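Local coordinates for ABC-type amino acid transport system, permease component (Caldanaerobacter subterraneus subsp. tengcongensis MB4, PDB 4YMU), which probably serves as the membrane-spanning permease subunit of an ABC amino acid importer and binds arginine within the membrane domain, at residues 67-71 with 162-166; 18-22 with 168-172. All blocks are in the same frame, centred on the assembly; numbering follows the deposited sequence.

How the interactions relate
Following the chain from the N terminus, helix 12-44 comes first, and its residues 18-22 wait for the loop at 168-172 to close interaction 2, the longer of the two loops. Within that span lies interaction 1, where the start of helix 67-75 meets residues 162-166; the two contacts therefore nest and do not cross. Both draw on the same linker between helix 129-160 and helix 174-182, and their centres lie about 14 Å apart. Inside the linker Val163 O and Phe168 N, 3.1 Å apart, probably share a hydrogen bond, and Ser164 packs on Asp170. One connection is thus fastened to two separate helices, with bound arginine beside interaction 1.

Interaction 1 of 2, residues 67-71 with 162-166; sequences LLVQL and IVSVI. With ARG (arginine), chain I.
The first turn of helix 67-75 lies beside the short 3-10 turn at Ile162 and Val163, the CA atoms of Leu68 and Ile162 coming within 7.1 Å of each other. This is helix-to-loop packing in the permease fold of binding-protein-dependent transporters, where the linker after helix 129-160 leans on the short helix that begins at the arginine pocket. Ile162 is the wedge. Its CD1 reaches over Leu68, 3.4 Å from Leu68 CG and nearly as near to Leu68 CA, while its CG2 branch lies 3.9 Å from Leu67 CD1. With chi1 at -149° CG2 is tucked in between its own N and C atoms, facing Leu67, and the CG1-CD1 arm extends to Leu68; the side chains of Leu67 and Ile162 run past each other in opposite senses.

One turn on, Leu71 spreads its two methyls: CD1 rests 3.7 Å from Ile162 O, and CD2 meets Ile166 CD1 at 3.7 Å, the two side chains crossing at a slant. Leu68 CD2 only grazes Val165, whose counterpart Val165 of the second subunit packs against it. Leu71 also packs on Ala94 of helix 87-112. At the helix start the bound arginine's carboxylate is held by the backbone: Leu67 N donates to arginine OXT over 2.8 Å, with an N-H...O angle of 162°.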
loop_
_atom_site.group_PDB
_atom_site.type_symbol
_atom_site.label_atom_id
_atom_site.label_comp_id
_atom_site.label_asym_id
_atom_site.label_seq_id
_atom_site.Cartn_x
_atom_site.Cartn_y
_atom_site.Cartn_z
ATOM N N LEU C 67 -20.225 10.829 18.951
ATOM C CA LEU C 67 -20.656 9.797 19.898
ATOM C C LEU C 67 -21.455 10.428 21.052
ATOM O O LEU C 67 -22.428 9.847 21.514
ATOM C CB LEU C 67 -19.439 9.072 20.477
ATOM C CG LEU C 67 -19.509 7.615 20.963
ATOM C CD1 LEU C 67 -18.667 7.426 22.217
ATOM C CD2 LEU C 67 -20.911 7.070 21.150
ATOM N N LEU C 68 -21.011 11.591 21.531
ATOM C CA LEU C 68 -21.669 12.288 22.638
ATOM C C LEU C 68 -23.129 12.512 22.292
ATOM O O LEU C 68 -24.034 12.106 23.049
ATOM C CB LEU C 68 -21.008 13.646 22.897
ATOM C CG LEU C 68 -20.874 14.205 24.322
ATOM C CD1 LEU C 68 -20.934 15.724 24.312
ATOM C CD2 LEU C 68 -21.886 13.621 25.304
ATOM N N VAL C 69 -23.350 13.133 21.135
ATOM C CA VAL C 69 -24.699 13.436 20.682
ATOM C C VAL C 69 -25.588 12.187 20.634
ATOM O O VAL C 69 -26.752 12.243 21.006
ATOM C CB VAL C 69 -24.691 14.217 19.352
ATOM C CG1 VAL C 69 -26.076 14.323 18.754
ATOM C CG2 VAL C 69 -24.076 15.597 19.555
ATOM N N GLN C 70 -25.017 11.049 20.268
ATOM C CA GLN C 70 -25.770 9.795 20.231
ATOM C C GLN C 70 -26.119 9.331 21.644
ATOM O O GLN C 70 -27.247 8.875 21.900
ATOM C CB GLN C 70 -24.977 8.712 19.494
ATOM C CG GLN C 70 -24.775 9.000 18.009
ATOM C CD GLN C 70 -23.598 8.231 17.373
ATOM O OE1 GLN C 70 -22.957 8.720 16.444
ATOM N NE2 GLN C 70 -23.318 7.033 17.878
ATOM N N LEU C 71 -25.143 9.436 22.547
ATOM C CA LEU C 71 -25.337 9.086 23.954
ATOM C C LEU C 71 -26.513 9.868 24.531
ATOM O O LEU C 71 -27.479 9.287 25.029
ATOM C CB LEU C 71 -24.090 9.421 24.773
ATOM C CG LEU C 71 -23.640 8.498 25.919
ATOM C CD1 LEU C 71 -23.286 9.296 27.167
ATOM C CD2 LEU C 71 -24.633 7.397 26.227
ATOM N N ILE C 162 -16.845 8.435 28.107
ATOM C CA ILE C 162 -17.856 9.452 27.901
ATOM C C ILE C 162 -19.183 9.135 28.608
ATOM O O ILE C 162 -20.049 9.999 28.718
ATOM C CB ILE C 162 -18.092 9.696 26.415
ATOM C CG1 ILE C 162 -18.484 11.149 26.188
ATOM C CG2 ILE C 162 -19.120 8.707 25.829
ATOM C CD1 ILE C 162 -18.979 11.370 24.809
ATOM N N VAL C 163 -19.341 7.913 29.105
ATOM C CA VAL C 163 -20.551 7.588 29.840
ATOM C C VAL C 163 -20.427 8.093 31.278
ATOM O O VAL C 163 -21.327 7.895 32.099
ATOM C CB VAL C 163 -20.833 6.080 29.851
ATOM C CG1 VAL C 163 -20.842 5.552 28.429
ATOM C CG2 VAL C 163 -19.788 5.350 30.701
ATOM N N SER C 164 -19.299 8.725 31.587
ATOM C CA SER C 164 -19.123 9.306 32.897
ATOM C C SER C 164 -20.065 10.509 33.012
ATOM O O SER C 164 -20.702 10.702 34.046
ATOM C CB SER C 164 -17.671 9.720 33.132
ATOM O OG SER C 164 -17.402 10.992 32.569
ATOM N N VAL C 165 -20.177 11.295 31.940
ATOM C CA VAL C 165 -20.997 12.509 31.962
ATOM C C VAL C 165 -22.492 12.225 32.156
ATOM O O VAL C 165 -23.275 13.129 32.448
ATOM C CB VAL C 165 -20.815 13.365 30.682
ATOM C CG1 VAL C 165 -19.336 13.559 30.349
ATOM C CG2 VAL C 165 -21.566 12.743 29.530
ATOM N N ILE C 166 -22.869 10.963 32.001
ATOM C CA ILE C 166 -24.256 10.516 32.096
ATOM C C ILE C 166 -24.451 9.956 33.497
ATOM O O ILE C 166 -25.513 9.464 33.855
ATOM C CB ILE C 166 -24.500 9.414 31.037
ATOM C CG1 ILE C 166 -25.896 9.462 30.442
ATOM C CG2 ILE C 166 -24.261 8.006 31.594
ATOM C CD1 ILE C 166 -26.142 8.241 29.548
HETATM N N ARG I . -14.891 10.389 19.334
HETATM C CA ARG I . -15.178 10.385 17.899
HETATM C C ARG I . -16.652 10.610 17.610
HETATM O O ARG I . -17.040 10.796 16.449
HETATM C CB ARG I . -14.761 9.065 17.257
HETATM C CG ARG I . -15.610 7.881 17.633
HETATM C CD ARG I . -14.963 6.606 17.114
HETATM N NE ARG I . -15.829 5.443 17.253
HETATM C CZ ARG I . -15.430 4.191 17.068
HETATM N NH1 ARG I . -16.291 3.193 17.216
HETATM N NH2 ARG I . -14.166 3.938 16.745
HETATM O OXT ARG I . -17.475 10.583 18.525
#

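Interaction 2 of 2, residues 18-22 with 168-172; sequences GLIMT and FADLT
Gly18, on helix 12-44, puts its backbone almost against the loop at 168-172, its CA 3.7 Å from the CA of Leu171. Gly18 CA also lies 3.6 Å from Asp170 O, and a CB on this residue would run into both neighbours. Leu19 points its CB away, yet its backbone N passes close to the CD1 methyl of Leu171, a side chain that also packs on Ile192 and Tyr196 of helix 186-214. Met21 carries the aromatic side of the contact. CG lies 3.4 Å from Phe168 CZ, and the bend at chi2 (72°) swings SD so that CE comes back to the same ring atom at 3.7 Å. The two side chains cross at about a right angle, and SD stands 5.5 Å from the ring centroid, an oblique Met-aromatic contact. Thr22 supplies the hydrogen bond: Leu171 N donates to Thr22 OG1 over 3.2 Å, with an N-H...O angle of 159°. A valine here would probably leave the Leu171 amide without this acceptor and the loop less firmly fixed to the helix. Beyond it, Asp170 folds back on its own backbone, OD2 accepting from Thr172 N at 3.1 Å from above the carboxylate plane, while OD1 takes Arg173 N. The ensemble is a predicted transmembrane helix closely approached at a glycine by a loop that makes an inverse gamma turn centred on Ala169 and then an Asx turn at Asp170, leading into helix 174-182.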
loop_
_atom_site.group_PDB
_atom_site.type_symbol
_atom_site.label_atom_id
_atom_site.label_comp_id
_atom_site.label_asym_id
_atom_site.label_seq_id
_atom_site.Cartn_x
_atom_site.Cartn_y
_atom_site.Cartn_z
ATOM N N GLY C 18 -13.888 1.254 39.140
ATOM C CA GLY C 18 -14.131 2.062 37.959
ATOM C C GLY C 18 -13.559 1.360 36.743
ATOM O O GLY C 18 -14.240 1.225 35.719
ATOM N N LEU C 19 -12.315 0.891 36.879
ATOM C CA LEU C 19 -11.647 0.105 35.841
ATOM C C LEU C 19 -12.470 -1.088 35.359
ATOM O O LEU C 19 -12.755 -1.203 34.167
ATOM C CB LEU C 19 -10.296 -0.400 36.352
ATOM C CG LEU C 19 -9.582 -1.405 35.440
ATOM C CD1 LEU C 19 -9.425 -0.863 34.032
ATOM C CD2 LEU C 19 -8.216 -1.767 36.015
ATOM N N ILE C 20 -12.860 -1.955 36.288
ATOM C CA ILE C 20 -13.662 -3.124 35.965
ATOM C C ILE C 20 -14.924 -2.731 35.207
ATOM O O ILE C 20 -15.389 -3.451 34.327
ATOM C CB ILE C 20 -14.022 -3.906 37.232
ATOM C CG1 ILE C 20 -12.767 -4.516 37.847
ATOM C CG2 ILE C 20 -15.062 -4.980 36.941
ATOM C CD1 ILE C 20 -13.066 -5.532 38.924
ATOM N N MET C 21 -15.464 -1.569 35.539
ATOM C CA MET C 21 -16.693 -1.098 34.919
ATOM C C MET C 21 -16.401 -0.588 33.505
ATOM O O MET C 21 -17.202 -0.777 32.590
ATOM C CB MET C 21 -17.348 -0.014 35.780
ATOM C CG MET C 21 -18.859 -0.124 35.897
ATOM S SD MET C 21 -19.424 -1.495 36.937
ATOM C CE MET C 21 -21.120 -1.690 36.393
ATOM N N THR C 22 -15.260 0.069 33.321
ATOM C CA THR C 22 -14.877 0.486 31.979
ATOM C C THR C 22 -14.738 -0.751 31.093
ATOM O O THR C 22 -15.251 -0.775 29.976
ATOM C CB THR C 22 -13.583 1.306 31.962
ATOM O OG1 THR C 22 -13.833 2.614 32.494
ATOM C CG2 THR C 22 -13.061 1.441 30.530
ATOM N N PHE C 168 -22.652 7.368 34.805
ATOM C CA PHE C 168 -22.329 5.951 34.965
ATOM C C PHE C 168 -20.981 5.863 35.672
ATOM O O PHE C 168 -20.091 6.686 35.422
ATOM C CB PHE C 168 -22.299 5.234 33.619
ATOM C CG PHE C 168 -22.005 3.763 33.726
ATOM C CD1 PHE C 168 -22.970 2.884 34.205
ATOM C CD2 PHE C 168 -20.760 3.257 33.359
ATOM C CE1 PHE C 168 -22.704 1.525 34.313
ATOM C CE2 PHE C 168 -20.483 1.902 33.467
ATOM C CZ PHE C 168 -21.456 1.033 33.943
ATOM N N ALA C 169 -20.847 4.905 36.587
ATOM C CA ALA C 169 -19.663 4.839 37.451
ATOM C C ALA C 169 -18.441 4.154 36.815
ATOM O O ALA C 169 -17.900 3.183 37.363
ATOM C CB ALA C 169 -20.007 4.176 38.763
ATOM N N ASP C 170 -17.987 4.677 35.680
ATOM C CA ASP C 170 -16.828 4.118 35.004
ATOM C C ASP C 170 -15.569 4.573 35.726
ATOM O O ASP C 170 -15.632 5.095 36.835
ATOM C CB ASP C 170 -16.774 4.590 33.552
ATOM C CG ASP C 170 -16.339 6.045 33.433
ATOM O OD1 ASP C 170 -16.724 6.860 34.305
ATOM O OD2 ASP C 170 -15.569 6.370 32.502
ATOM N N LEU C 171 -14.424 4.387 35.088
ATOM C CA LEU C 171 -13.161 4.774 35.679
ATOM C C LEU C 171 -13.031 6.306 35.769
ATOM O O LEU C 171 -12.367 6.834 36.668
ATOM C CB LEU C 171 -12.017 4.169 34.864
ATOM C CG LEU C 171 -10.589 4.583 35.199
ATOM C CD1 LEU C 171 -10.181 4.035 36.554
ATOM C CD2 LEU C 171 -9.634 4.106 34.104
ATOM N N THR C 172 -13.659 7.021 34.839
ATOM C CA THR C 172 -13.520 8.475 34.795
ATOM C C THR C 172 -14.392 9.144 35.871
ATOM O O THR C 172 -13.990 10.134 36.507
ATOM C CB THR C 172 -13.866 9.014 33.387
ATOM O OG1 THR C 172 -12.848 8.608 32.466
ATOM C CG2 THR C 172 -13.923 10.521 33.382
#